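Local coordinates for protein agmatine N-acetyltransferase (Drosophila melanogaster, PDB 7CIW) that transfers the acetyl group of acetyl-coenzyme A to agmatine, giving N-acetylagmatine, and probably also acylates arylalkylamines such as dopamine and serotonin, at residues A28-E33 with V128-V133; S168-R173 with P204-V209; I183-Y188 with S208-V213. The protein carries 1 engineered substitution. One frame throughout, in Å; residues are numbered along the deposited sequence.

Interaction 1 of 3, residues A28-E33 with V128-V133; sequences AHYYPE and VHALGV. With G0R (N-(4-carbamimidamidobutyl)ethanamide), chain C; COA (coenzyme A), chain B.
Tyr-30 passes Gly-132 with the CA atoms 4.9 Å apart, the point where residues 28-33 come nearest to strand 125-133. The fit is close: a CB on Gly-132 would lie tight against Tyr-30 CB. Beyond this point a turn bends residues 30-33, closed by a bond of 3.3 Å from Glu-33 N to Tyr-30 O.

Tyr-30 carries the contact. Its CG stands anti to the backbone N (chi1 172°), and the ring reaches back past Leu-131 to Ala-130. One edge, at CD1, lies 3.3 Å from Leu-131 O, which sits near the ring plane, while CZ meets Ala-130 CB obliquely at 3.5 Å. The hydroxyl gives its hydrogen to O3 of N-acetylagmatine, with Tyr-30 OH 2.7 Å from that oxygen and the oxygen in the plane of the ring. A weak second bond reaches the same O3 from Leu-131 N at 3.3 Å, so the acetyl oxygen is gripped from both segments.

Coenzyme A takes the neighbouring polar groups of the strand. Its N4P donates to Leu-131 O over 2.7 Å, nearly straight at 163°, and its O9P accepts from Val-133 N at 2.9 Å. His-129 and Ala-130 form a classic beta bulge against Val-76. A pantetheine arm bonded to the strand beside such a bulge is the hallmark of the acetyl-CoA site in the GNAT fold.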
loop_
_atom_site.group_PDB
_atom_site.type_symbol
_atom_site.label_atom_id
_atom_site.label_comp_id
_atom_site.label_asym_id
_atom_site.label_seq_id
_atom_site.Cartn_x
_atom_site.Cartn_y
_atom_site.Cartn_z
ATOM N N ALA A 28 -9.434 2.208 -11.426
ATOM C CA ALA A 28 -9.017 2.291 -12.821
ATOM C C ALA A 28 -7.550 1.923 -13.030
ATOM O O ALA A 28 -7.219 1.262 -14.018
ATOM C CB ALA A 28 -9.265 3.701 -13.360
ATOM N N HIS A 29 -6.654 2.342 -12.124
ATOM C CA HIS A 29 -5.227 2.307 -12.400
ATOM C C HIS A 29 -4.377 1.713 -11.289
ATOM O O HIS A 29 -3.161 1.585 -11.466
ATOM C CB HIS A 29 -4.717 3.721 -12.719
ATOM C CG HIS A 29 -5.328 4.305 -13.952
ATOM N ND1 HIS A 29 -5.321 3.650 -15.164
ATOM C CD2 HIS A 29 -5.988 5.470 -14.156
ATOM C CE1 HIS A 29 -5.941 4.392 -16.066
ATOM N NE2 HIS A 29 -6.354 5.501 -15.479
ATOM N N TYR A 30 -4.967 1.361 -10.153
ATOM C CA TYR A 30 -4.239 0.683 -9.091
ATOM C C TYR A 30 -4.640 -0.781 -9.012
ATOM O O TYR A 30 -3.822 -1.670 -9.261
ATOM C CB TYR A 30 -4.493 1.372 -7.744
ATOM C CG TYR A 30 -3.936 0.608 -6.567
ATOM C CD1 TYR A 30 -2.562 0.574 -6.322
ATOM C CD2 TYR A 30 -4.779 -0.079 -5.696
ATOM C CE1 TYR A 30 -2.044 -0.130 -5.250
ATOM C CE2 TYR A 30 -4.265 -0.788 -4.617
ATOM C CZ TYR A 30 -2.899 -0.806 -4.403
ATOM O OH TYR A 30 -2.393 -1.503 -3.330
ATOM N N TYR A 31 -5.903 -1.039 -8.697
ATOM C CA TYR A 31 -6.358 -2.409 -8.477
ATOM C C TYR A 31 -6.170 -3.350 -9.666
ATOM O O TYR A 31 -5.816 -4.517 -9.433
ATOM C CB TYR A 31 -7.827 -2.373 -8.071
ATOM C CG TYR A 31 -8.121 -2.068 -6.620
ATOM C CD1 TYR A 31 -7.728 -2.937 -5.601
ATOM C CD2 TYR A 31 -8.854 -0.938 -6.273
ATOM C CE1 TYR A 31 -8.048 -2.678 -4.273
ATOM C CE2 TYR A 31 -9.184 -0.672 -4.946
ATOM C CZ TYR A 31 -8.787 -1.550 -3.954
ATOM O OH TYR A 31 -9.119 -1.296 -2.647
ATOM N N PRO A 32 -6.410 -2.959 -10.922
ATOM C CA PRO A 32 -6.278 -3.941 -12.015
ATOM C C PRO A 32 -4.873 -4.491 -12.189
ATOM O O PRO A 32 -4.730 -5.623 -12.669
ATOM C CB PRO A 32 -6.734 -3.155 -13.257
ATOM C CG PRO A 32 -7.638 -2.094 -12.697
ATOM C CD PRO A 32 -6.989 -1.691 -11.410
ATOM N N GLU A 33 -3.837 -3.751 -11.783
ATOM C CA GLU A 33 -2.451 -4.172 -11.965
ATOM C C GLU A 33 -1.722 -4.491 -10.666
ATOM O O GLU A 33 -0.632 -5.075 -10.717
ATOM C CB GLU A 33 -1.666 -3.094 -12.723
ATOM C CG GLU A 33 -2.269 -2.731 -14.065
ATOM C CD GLU A 33 -1.674 -1.465 -14.638
ATOM O OE1 GLU A 33 -0.496 -1.509 -15.056
ATOM O OE2 GLU A 33 -2.380 -0.430 -14.656
ATOM N N VAL A 128 2.407 2.257 4.290
ATOM C CA VAL A 128 1.825 2.611 2.995
ATOM C C VAL A 128 1.021 1.417 2.487
ATOM O O VAL A 128 1.586 0.370 2.156
ATOM C CB VAL A 128 2.900 3.030 1.990
ATOM C CG1 VAL A 128 2.286 3.272 0.611
ATOM C CG2 VAL A 128 3.620 4.275 2.503
ATOM N N HIS A 129 -0.312 1.572 2.444
ATOM C CA HIS A 129 -1.224 0.510 2.042
ATOM C C HIS A 129 -1.468 0.441 0.540
ATOM O O HIS A 129 -1.828 -0.629 0.039
ATOM C CB HIS A 129 -2.575 0.675 2.759
ATOM C CG HIS A 129 -2.496 0.455 4.236
ATOM N ND1 HIS A 129 -2.251 -0.783 4.786
ATOM C CD2 HIS A 129 -2.607 1.317 5.276
ATOM C CE1 HIS A 129 -2.230 -0.677 6.103
ATOM N NE2 HIS A 129 -2.426 0.589 6.426
ATOM N N ALA A 130 -1.293 1.540 -0.187
ATOM C CA ALA A 130 -1.534 1.507 -1.627
ATOM C C ALA A 130 -0.782 2.643 -2.296
ATOM O O ALA A 130 -0.681 3.733 -1.737
ATOM C CB ALA A 130 -3.032 1.616 -1.929
ATOM N N LEU A 131 -0.227 2.362 -3.474
ATOM C CA LEU A 131 0.463 3.353 -4.300
ATOM C C LEU A 131 0.166 3.034 -5.753
ATOM O O LEU A 131 0.439 1.917 -6.196
ATOM C CB LEU A 131 1.967 3.313 -4.039
ATOM C CG LEU A 131 2.764 4.344 -4.829
ATOM C CD1 LEU A 131 2.504 5.732 -4.286
ATOM C CD2 LEU A 131 4.246 3.994 -4.761
ATOM N N GLY A 132 -0.375 4.000 -6.499
ATOM C CA GLY A 132 -0.663 3.782 -7.911
ATOM C C GLY A 132 -0.489 5.055 -8.706
ATOM O O GLY A 132 -0.712 6.158 -8.198
ATOM N N VAL A 133 -0.064 4.900 -9.963
ATOM C CA VAL A 133 0.147 6.002 -10.897
ATOM C C VAL A 133 -0.544 5.646 -12.209
ATOM O O VAL A 133 -0.432 4.507 -12.674
ATOM C CB VAL A 133 1.648 6.272 -11.137
ATOM C CG1 VAL A 133 1.833 7.354 -12.189
ATOM C CG2 VAL A 133 2.332 6.711 -9.844
HETATM C C10 G0R C . -5.369 -4.374 -1.344
HETATM N N12 G0R C . -5.844 -5.169 -2.470
HETATM C C1 G0R C . 1.912 -0.006 -1.602
HETATM C C2 G0R C . 0.991 -1.106 -2.125
HETATM C C5 G0R C . 0.181 -3.497 -1.980
HETATM C C6 G0R C . -0.985 -3.726 -1.014
HETATM C C7 G0R C . -1.797 -4.980 -1.354
HETATM C C8 G0R C . -3.148 -4.737 -2.038
HETATM N N4 G0R C . 1.040 -2.420 -1.516
HETATM N N9 G0R C . -4.143 -4.182 -1.148
HETATM N N11 G0R C . -6.314 -3.782 -0.431
HETATM O O3 G0R C . 0.236 -0.880 -3.012
HETATM N N1A COA B . 4.908 -1.532 -15.743
HETATM C C2A COA B . 5.980 -1.415 -16.575
HETATM N N3A COA B . 6.958 -0.481 -16.324
HETATM C C4A COA B . 6.864 0.327 -15.256
HETATM C C5A COA B . 5.804 0.212 -14.442
HETATM C C6A COA B . 4.828 -0.731 -14.696
HETATM N N6A COA B . 3.517 -1.223 -14.106
HETATM N N7A COA B . 5.910 1.117 -13.437
HETATM C C8A COA B . 7.043 1.808 -13.621
HETATM N N9A COA B . 7.626 1.318 -14.726
HETATM C C1B COA B . 8.732 1.632 -15.419
HETATM C C2B COA B . 8.569 3.106 -15.866
HETATM O O2B COA B . 7.769 3.229 -17.106
HETATM C C3B COA B . 9.822 3.594 -15.957
HETATM O O3B COA B . 10.574 3.130 -17.110
HETATM P P3B COA B . 10.654 3.955 -18.553
HETATM O O7A COA B . 10.542 5.448 -18.313
HETATM O O8A COA B . 11.939 3.570 -19.294
HETATM O O9A COA B . 9.455 3.469 -19.355
HETATM C C4B COA B . 10.605 2.876 -14.716
HETATM O O4B COA B . 9.976 1.735 -14.469
HETATM C C5B COA B . 10.674 3.768 -13.499
HETATM O O5B COA B . 9.398 4.373 -13.337
HETATM P P1A COA B . 8.928 5.006 -11.857
HETATM O O1A COA B . 9.809 4.541 -10.694
HETATM O O2A COA B . 8.840 6.520 -11.970
HETATM O O3A COA B . 7.443 4.357 -11.613
HETATM P P2A COA B . 6.069 5.154 -11.194
HETATM O O4A COA B . 5.611 6.027 -12.324
HETATM O O5A COA B . 6.290 5.901 -9.899
HETATM O O6A COA B . 5.039 3.883 -11.015
HETATM C CBP COA B . 4.027 2.303 -9.658
HETATM C CCP COA B . 5.343 2.907 -10.074
HETATM C CDP COA B . 3.257 3.380 -8.820
HETATM C CEP COA B . 4.269 1.052 -8.801
HETATM C CAP COA B . 3.273 1.894 -10.922
HETATM O OAP COA B . 3.962 0.831 -11.532
HETATM C C9P COA B . 1.825 1.429 -10.667
HETATM O O9P COA B . 0.931 2.189 -10.453
HETATM N N8P COA B . 1.548 0.009 -10.734
HETATM C C7P COA B . 0.184 -0.526 -10.567
HETATM C C6P COA B . -0.322 -0.601 -9.063
HETATM C C5P COA B . 0.776 -1.269 -8.273
HETATM O O5P COA B . 1.220 -2.345 -8.577
HETATM N N4P COA B . 1.266 -0.508 -7.088
HETATM C C3P COA B . 2.350 -0.949 -6.225
HETATM C C2P COA B . 2.007 -2.199 -5.414
HETATM S S1P COA B . 3.450 -2.302 -4.312
#

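Interaction 2 of 3, residues S168-R173 with P204-V209; sequences SVYAAR and PPHESV. Engineered in segment 168-173: Ala-171 (natural residue Ser). With COA (coenzyme A), chain B.
Val-169 N donates to His-206 ND1 over 3.1 Å, and the bond is nearly straight (160°), with the donor close to the imidazole plane. An N-H in the first turn of a helix has no carbonyl one turn earlier to bond to, and here a side chain from the distant residues 204-209 supplies the acceptor. This bond sets the imidazole edge-on to the start of helix 169-177.

Ser-168 is the N-cap of that helix. Its OG, anti to the backbone N and beside the carbonyl carbon (chi1 161°), accepts a weak bond from Tyr-170 N. The same OG lies 3.3 Å from His-206 CE1, so the cap and the imidazole are in contact as well. Pro-205, preceded by a cis peptide bond, lays its CD over one face of the His-206 ring, and Pro-35 of helix 35-38 also packs on this histidine.

In the GNAT fold of this enzyme the helix that follows strand 161-166 borders the cofactor, and Tyr-170 shows this directly. One face of its ring lies under the adenine of coenzyme A, with CE2 3.4 Å from N1A. Val-169 CG2 covers the opposite face over its centre, so the phenol is enclosed from both sides. Tyr-170 CE2 also meets His-206 CE1 at 3.6 Å, near the imidazole plane, the two ring planes standing at 84°. Pro-205 CG bridges the pair of helix residues, 3.8 Å from Tyr-170 OH and equally far from Val-169 CG2. Further along the helix, the CB of the engineered Ala-171, a serine in the natural protein, approaches the cofactor thiol S1P to 3.4 Å.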
loop_
_atom_site.group_PDB
_atom_site.type_symbol
_atom_site.label_atom_id
_atom_site.label_comp_id
_atom_site.label_asym_id
_atom_site.label_seq_id
_atom_site.Cartn_x
_atom_site.Cartn_y
_atom_site.Cartn_z
ATOM N N SER A 168 4.772 -5.429 -5.923
ATOM C CA SER A 168 5.189 -5.198 -7.297
ATOM C C SER A 168 6.674 -4.859 -7.328
ATOM O O SER A 168 7.146 -4.064 -6.509
ATOM C CB SER A 168 4.380 -4.042 -7.896
ATOM O OG SER A 168 5.017 -3.494 -9.034
ATOM N N VAL A 169 7.414 -5.459 -8.272
ATOM C CA VAL A 169 8.842 -5.165 -8.369
ATOM C C VAL A 169 9.102 -3.727 -8.781
ATOM O O VAL A 169 10.173 -3.192 -8.480
ATOM C CB VAL A 169 9.565 -6.104 -9.361
ATOM C CG1 VAL A 169 9.330 -7.556 -8.995
ATOM C CG2 VAL A 169 9.135 -5.815 -10.791
ATOM N N TYR A 170 8.163 -3.083 -9.477
ATOM C CA TYR A 170 8.356 -1.672 -9.811
ATOM C C TYR A 170 8.319 -0.806 -8.560
ATOM O O TYR A 170 9.045 0.194 -8.457
ATOM C CB TYR A 170 7.299 -1.222 -10.816
ATOM C CG TYR A 170 7.261 -2.122 -12.020
ATOM C CD1 TYR A 170 8.387 -2.271 -12.821
ATOM C CD2 TYR A 170 6.121 -2.835 -12.348
ATOM C CE1 TYR A 170 8.381 -3.098 -13.909
ATOM C CE2 TYR A 170 6.106 -3.674 -13.451
ATOM C CZ TYR A 170 7.245 -3.799 -14.221
ATOM O OH TYR A 170 7.251 -4.627 -15.322
ATOM N N ALA A 171 7.465 -1.157 -7.603
ATOM C CA ALA A 171 7.454 -0.410 -6.354
ATOM C C ALA A 171 8.710 -0.699 -5.546
ATOM O O ALA A 171 9.280 0.206 -4.933
ATOM C CB ALA A 171 6.198 -0.735 -5.551
ATOM N N ALA A 172 9.162 -1.959 -5.540
ATOM C CA ALA A 172 10.423 -2.269 -4.871
ATOM C C ALA A 172 11.562 -1.428 -5.436
ATOM O O ALA A 172 12.339 -0.831 -4.682
ATOM C CB ALA A 172 10.733 -3.761 -4.992
ATOM N N ARG A 173 11.661 -1.350 -6.767
ATOM C CA ARG A 173 12.728 -0.562 -7.382
ATOM C C ARG A 173 12.598 0.918 -7.042
ATOM O O ARG A 173 13.607 1.614 -6.851
ATOM C CB ARG A 173 12.719 -0.771 -8.893
ATOM C CG ARG A 173 13.204 -2.150 -9.308
ATOM C CD ARG A 173 12.753 -2.471 -10.711
ATOM N NE ARG A 173 12.921 -3.890 -11.007
ATOM C CZ ARG A 173 12.517 -4.461 -12.135
ATOM N NH1 ARG A 173 11.933 -3.734 -13.084
ATOM N NH2 ARG A 173 12.702 -5.759 -12.317
ATOM N N PRO A 204 3.978 -12.455 -13.672
ATOM C CA PRO A 204 5.381 -12.056 -13.696
ATOM C C PRO A 204 5.513 -10.652 -14.247
ATOM O O PRO A 204 4.670 -10.197 -15.043
ATOM C CB PRO A 204 6.028 -13.098 -14.620
ATOM C CG PRO A 204 5.196 -14.329 -14.400
ATOM C CD PRO A 204 3.778 -13.806 -14.233
ATOM N N PRO A 205 6.563 -9.915 -13.854
ATOM C CA PRO A 205 7.753 -10.327 -13.101
ATOM C C PRO A 205 7.597 -10.336 -11.575
ATOM O O PRO A 205 8.596 -10.463 -10.870
ATOM C CB PRO A 205 8.781 -9.278 -13.517
ATOM C CG PRO A 205 7.948 -8.024 -13.703
ATOM C CD PRO A 205 6.590 -8.476 -14.182
ATOM N N HIS A 206 6.372 -10.206 -11.072
ATOM C CA HIS A 206 6.143 -10.068 -9.635
ATOM C C HIS A 206 6.146 -11.448 -8.996
ATOM O O HIS A 206 5.127 -12.136 -8.948
ATOM C CB HIS A 206 4.835 -9.340 -9.383
ATOM C CG HIS A 206 4.680 -8.121 -10.230
ATOM N ND1 HIS A 206 5.519 -7.030 -10.121
ATOM C CD2 HIS A 206 3.809 -7.829 -11.225
ATOM C CE1 HIS A 206 5.158 -6.114 -11.001
ATOM N NE2 HIS A 206 4.124 -6.574 -11.683
ATOM N N GLU A 207 7.304 -11.844 -8.481
ATOM C CA GLU A 207 7.483 -13.163 -7.899
ATOM C C GLU A 207 7.374 -13.189 -6.385
ATOM O O GLU A 207 7.268 -14.280 -5.817
ATOM C CB GLU A 207 8.854 -13.736 -8.279
ATOM C CG GLU A 207 9.134 -13.803 -9.751
ATOM C CD GLU A 207 10.553 -14.261 -10.018
ATOM O OE1 GLU A 207 10.927 -15.345 -9.518
ATOM O OE2 GLU A 207 11.295 -13.534 -10.715
ATOM N N SER A 208 7.411 -12.038 -5.717
ATOM C CA SER A 208 7.454 -12.012 -4.260
ATOM C C SER A 208 6.884 -10.697 -3.758
ATOM O O SER A 208 6.803 -9.715 -4.501
ATOM C CB SER A 208 8.884 -12.157 -3.750
ATOM O OG SER A 208 9.654 -11.059 -4.217
ATOM N N VAL A 209 6.496 -10.680 -2.484
ATOM C CA VAL A 209 6.219 -9.430 -1.787
ATOM C C VAL A 209 7.460 -9.087 -0.973
ATOM O O VAL A 209 7.943 -9.894 -0.167
ATOM C CB VAL A 209 4.948 -9.515 -0.915
ATOM C CG1 VAL A 209 4.929 -10.766 -0.046
ATOM C CG2 VAL A 209 4.760 -8.228 -0.068
HETATM N N1A COA B . 4.908 -1.532 -15.743
HETATM C C2A COA B . 5.980 -1.415 -16.575
HETATM N N3A COA B . 6.958 -0.481 -16.324
HETATM C C4A COA B . 6.864 0.327 -15.256
HETATM C C5A COA B . 5.804 0.212 -14.442
HETATM C C6A COA B . 4.828 -0.731 -14.696
HETATM N N6A COA B . 3.517 -1.223 -14.106
HETATM N N7A COA B . 5.910 1.117 -13.437
HETATM C C8A COA B . 7.043 1.808 -13.621
HETATM N N9A COA B . 7.626 1.318 -14.726
HETATM C C1B COA B . 8.732 1.632 -15.419
HETATM C C2B COA B . 8.569 3.106 -15.866
HETATM O O2B COA B . 7.769 3.229 -17.106
HETATM C C3B COA B . 9.822 3.594 -15.957
HETATM O O3B COA B . 10.574 3.130 -17.110
HETATM P P3B COA B . 10.654 3.955 -18.553
HETATM O O7A COA B . 10.542 5.448 -18.313
HETATM O O8A COA B . 11.939 3.570 -19.294
HETATM O O9A COA B . 9.455 3.469 -19.355
HETATM C C4B COA B . 10.605 2.876 -14.716
HETATM O O4B COA B . 9.976 1.735 -14.469
HETATM C C5B COA B . 10.674 3.768 -13.499
HETATM O O5B COA B . 9.398 4.373 -13.337
HETATM P P1A COA B . 8.928 5.006 -11.857
HETATM O O1A COA B . 9.809 4.541 -10.694
HETATM O O2A COA B . 8.840 6.520 -11.970
HETATM O O3A COA B . 7.443 4.357 -11.613
HETATM P P2A COA B . 6.069 5.154 -11.194
HETATM O O4A COA B . 5.611 6.027 -12.324
HETATM O O5A COA B . 6.290 5.901 -9.899
HETATM O O6A COA B . 5.039 3.883 -11.015
HETATM C CBP COA B . 4.027 2.303 -9.658
HETATM C CCP COA B . 5.343 2.907 -10.074
HETATM C CDP COA B . 3.257 3.380 -8.820
HETATM C CEP COA B . 4.269 1.052 -8.801
HETATM C CAP COA B . 3.273 1.894 -10.922
HETATM O OAP COA B . 3.962 0.831 -11.532
HETATM C C9P COA B . 1.825 1.429 -10.667
HETATM O O9P COA B . 0.931 2.189 -10.453
HETATM N N8P COA B . 1.548 0.009 -10.734
HETATM C C7P COA B . 0.184 -0.526 -10.567
HETATM C C6P COA B . -0.322 -0.601 -9.063
HETATM C C5P COA B . 0.776 -1.269 -8.273
HETATM O O5P COA B . 1.220 -2.345 -8.577
HETATM N N4P COA B . 1.266 -0.508 -7.088
HETATM C C3P COA B . 2.350 -0.949 -6.225
HETATM C C2P COA B . 2.007 -2.199 -5.414
HETATM S S1P COA B . 3.450 -2.302 -4.312
#

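Interaction 3 of 3, residues I183-Y188 with S208-V213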
loop_
_atom_site.group_PDB
_atom_site.type_symbol
_atom_site.label_atom_id
_atom_site.label_comp_id
_atom_site.label_asym_id
_atom_site.label_seq_id
_atom_site.Cartn_x
_atom_site.Cartn_y
_atom_site.Cartn_z
ATOM N N ILE A 183 13.512 -5.684 4.279
ATOM C CA ILE A 183 13.530 -6.405 5.550
ATOM C C ILE A 183 12.872 -7.778 5.472
ATOM O O ILE A 183 13.008 -8.574 6.410
ATOM C CB ILE A 183 12.882 -5.593 6.689
ATOM C CG1 ILE A 183 11.404 -5.326 6.414
ATOM C CG2 ILE A 183 13.641 -4.284 6.948
ATOM C CD1 ILE A 183 10.634 -4.980 7.674
ATOM N N ASN A 184 12.169 -8.077 4.375
ATOM C CA ASN A 184 11.465 -9.355 4.277
ATOM C C ASN A 184 11.085 -9.650 2.836
ATOM O O ASN A 184 10.662 -8.755 2.108
ATOM C CB ASN A 184 10.190 -9.373 5.133
ATOM C CG ASN A 184 9.664 -10.789 5.373
ATOM O OD1 ASN A 184 10.258 -11.554 6.122
ATOM N ND2 ASN A 184 8.541 -11.127 4.745
ATOM N N THR A 185 11.181 -10.928 2.458
ATOM C CA THR A 185 10.761 -11.410 1.153
ATOM C C THR A 185 9.912 -12.657 1.347
ATOM O O THR A 185 10.319 -13.590 2.048
ATOM C CB THR A 185 11.962 -11.729 0.250
ATOM O OG1 THR A 185 12.812 -10.573 0.146
ATOM C CG2 THR A 185 11.506 -12.161 -1.132
ATOM N N LEU A 186 8.733 -12.662 0.746
ATOM C CA LEU A 186 7.878 -13.843 0.739
ATOM C C LEU A 186 7.502 -14.131 -0.703
ATOM O O LEU A 186 6.820 -13.323 -1.337
ATOM C CB LEU A 186 6.634 -13.630 1.599
ATOM C CG LEU A 186 5.556 -14.714 1.583
ATOM C CD1 LEU A 186 6.160 -16.073 1.891
ATOM C CD2 LEU A 186 4.462 -14.341 2.590
ATOM N N ARG A 187 7.937 -15.283 -1.221
ATOM C CA ARG A 187 7.617 -15.661 -2.589
ATOM C C ARG A 187 6.188 -16.167 -2.687
ATOM O O ARG A 187 5.726 -16.929 -1.834
ATOM C CB ARG A 187 8.566 -16.746 -3.091
ATOM C CG ARG A 187 10.019 -16.328 -3.098
ATOM C CD ARG A 187 10.854 -17.360 -3.851
ATOM N NE ARG A 187 11.295 -16.834 -5.142
ATOM C CZ ARG A 187 10.743 -17.143 -6.312
ATOM N NH1 ARG A 187 9.720 -17.987 -6.371
ATOM N NH2 ARG A 187 11.210 -16.604 -7.430
ATOM N N TYR A 188 5.496 -15.758 -3.752
ATOM C CA TYR A 188 4.083 -16.101 -3.865
ATOM C C TYR A 188 3.874 -17.600 -3.990
ATOM O O TYR A 188 2.880 -18.124 -3.477
ATOM C CB TYR A 188 3.446 -15.385 -5.056
ATOM C CG TYR A 188 3.456 -13.882 -4.893
ATOM C CD1 TYR A 188 2.833 -13.284 -3.813
ATOM C CD2 TYR A 188 4.107 -13.074 -5.805
ATOM C CE1 TYR A 188 2.844 -11.920 -3.655
ATOM C CE2 TYR A 188 4.121 -11.697 -5.655
ATOM C CZ TYR A 188 3.489 -11.135 -4.570
ATOM O OH TYR A 188 3.491 -9.766 -4.407
ATOM N N SER A 208 7.411 -12.038 -5.717
ATOM C CA SER A 208 7.454 -12.012 -4.260
ATOM C C SER A 208 6.884 -10.697 -3.758
ATOM O O SER A 208 6.803 -9.715 -4.501
ATOM C CB SER A 208 8.884 -12.157 -3.750
ATOM O OG SER A 208 9.654 -11.059 -4.217
ATOM N N VAL A 209 6.496 -10.680 -2.484
ATOM C CA VAL A 209 6.219 -9.430 -1.787
ATOM C C VAL A 209 7.460 -9.087 -0.973
ATOM O O VAL A 209 7.943 -9.894 -0.167
ATOM C CB VAL A 209 4.948 -9.515 -0.915
ATOM C CG1 VAL A 209 4.929 -10.766 -0.046
ATOM C CG2 VAL A 209 4.760 -8.228 -0.068
ATOM N N GLN A 210 8.003 -7.903 -1.218
ATOM C CA GLN A 210 9.226 -7.438 -0.577
ATOM C C GLN A 210 8.876 -6.253 0.310
ATOM O O GLN A 210 8.432 -5.217 -0.193
ATOM C CB GLN A 210 10.259 -7.029 -1.618
ATOM C CG GLN A 210 10.678 -8.157 -2.533
ATOM C CD GLN A 210 11.629 -7.673 -3.579
ATOM O OE1 GLN A 210 12.831 -7.635 -3.350
ATOM N NE2 GLN A 210 11.100 -7.269 -4.727
ATOM N N THR A 211 9.086 -6.401 1.615
ATOM C CA THR A 211 8.755 -5.339 2.554
ATOM C C THR A 211 9.975 -4.468 2.809
ATOM O O THR A 211 11.049 -4.979 3.137
ATOM C CB THR A 211 8.235 -5.926 3.860
ATOM O OG1 THR A 211 7.054 -6.681 3.578
ATOM C CG2 THR A 211 7.877 -4.814 4.850
ATOM N N PHE A 212 9.795 -3.157 2.659
ATOM C CA PHE A 212 10.852 -2.173 2.852
ATOM C C PHE A 212 10.455 -1.203 3.958
ATOM O O PHE A 212 9.265 -0.938 4.177
ATOM C CB PHE A 212 11.108 -1.374 1.576
ATOM C CG PHE A 212 11.760 -2.152 0.466
ATOM C CD1 PHE A 212 11.014 -2.976 -0.373
ATOM C CD2 PHE A 212 13.116 -2.010 0.227
ATOM C CE1 PHE A 212 11.624 -3.658 -1.413
ATOM C CE2 PHE A 212 13.730 -2.690 -0.803
ATOM C CZ PHE A 212 12.986 -3.519 -1.623
ATOM N N VAL A 213 11.463 -0.659 4.642
ATOM C CA VAL A 213 11.251 0.386 5.634
ATOM C C VAL A 213 12.189 1.554 5.369
ATOM O O VAL A 213 13.253 1.417 4.761
ATOM C CB VAL A 213 11.441 -0.112 7.083
ATOM C CG1 VAL A 213 10.526 -1.282 7.367
ATOM C CG2 VAL A 213 12.893 -0.497 7.322
HETATM O O HOH W 1 7.335 -9.387 2.710
HETATM O O HOH W 2 13.956 -10.008 -2.451
#
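Ile-183 and Asn-184 both face Thr-211, a classic beta bulge at one end of an otherwise regular antiparallel pairing. Ile-183 N donates to Thr-211 O over 2.8 Å, nearly straight at 167°, and Thr-211 N returns a bond to Asn-184 O. The register then settles: Leu-186 and Val-209 exchange two hydrogen bonds, and the strand axes run at 170°. Ile-183 CG1 sits between the backbone N and the carbonyl carbon (chi1 63°), 3.3 Å from Thr-211 O, and its CD1 meets Val-213 CG1 at 3.7 Å.

On the face with Leu-186 and Val-209, Leu-186 CB touches Val-209 CG1 at 3.7 Å. Nearby, water 1 accepts from Asn-184 ND2 (2.9 Å) and donates to both Val-209 O and Thr-211 OG1, tying three groups together; Thr-211 OG1 also bonds to Asp-165. As in other GNAT enzymes, the last strand, 208-215, inserts between strand 161-166 and the edge strand 181-187.

On the other face Thr-185 and Gln-210 lie side by side. Water 2 bridges them, hydrogen-bonded to Thr-185 OG1 and donating to Gln-210 OE1 at 2.8 Å. Thr-185 CG2 packs against Ser-208 CB at 3.7 Å, and Arg-187 forms a salt bridge with Glu-207.

Past the strand, Tyr-188 lays one face of its ring over Ser-208 CA, with CE2 3.3 Å from Ser-208 N. Its hydroxyl, beside Val-209 CB, is hydrogen-bonded to Thr-167 O, in the loop before helix 169-177. An alanine in place of Tyr-188 would probably leave Thr-167 O without this partner and open a gap over the backbone of Ser-208.

Read along the chain, interaction 1 closes before interactions 2 and 3 begin, and these last two end together on strand 208-215, sharing Ser-208 and Val-209. All three reach the same mixed sheet. The centres of interactions 1 and 2 are about 13 Å apart and the two contacts do not touch, yet both meet coenzyme A, one through the amides of the pantetheine arm, the other chiefly at the adenine and the thiol end. Interactions 2 and 3, with centres about 9 Å apart, touch where Ala-172 packs on Gln-210. The centre of interaction 3 lies about 18 Å from that of interaction 1, at the sheet's far edge. The cofactor site is thus assembled from parts distant in sequence, with the antiparallel strands 181-187 and 208-215 adjoining helix 169-177.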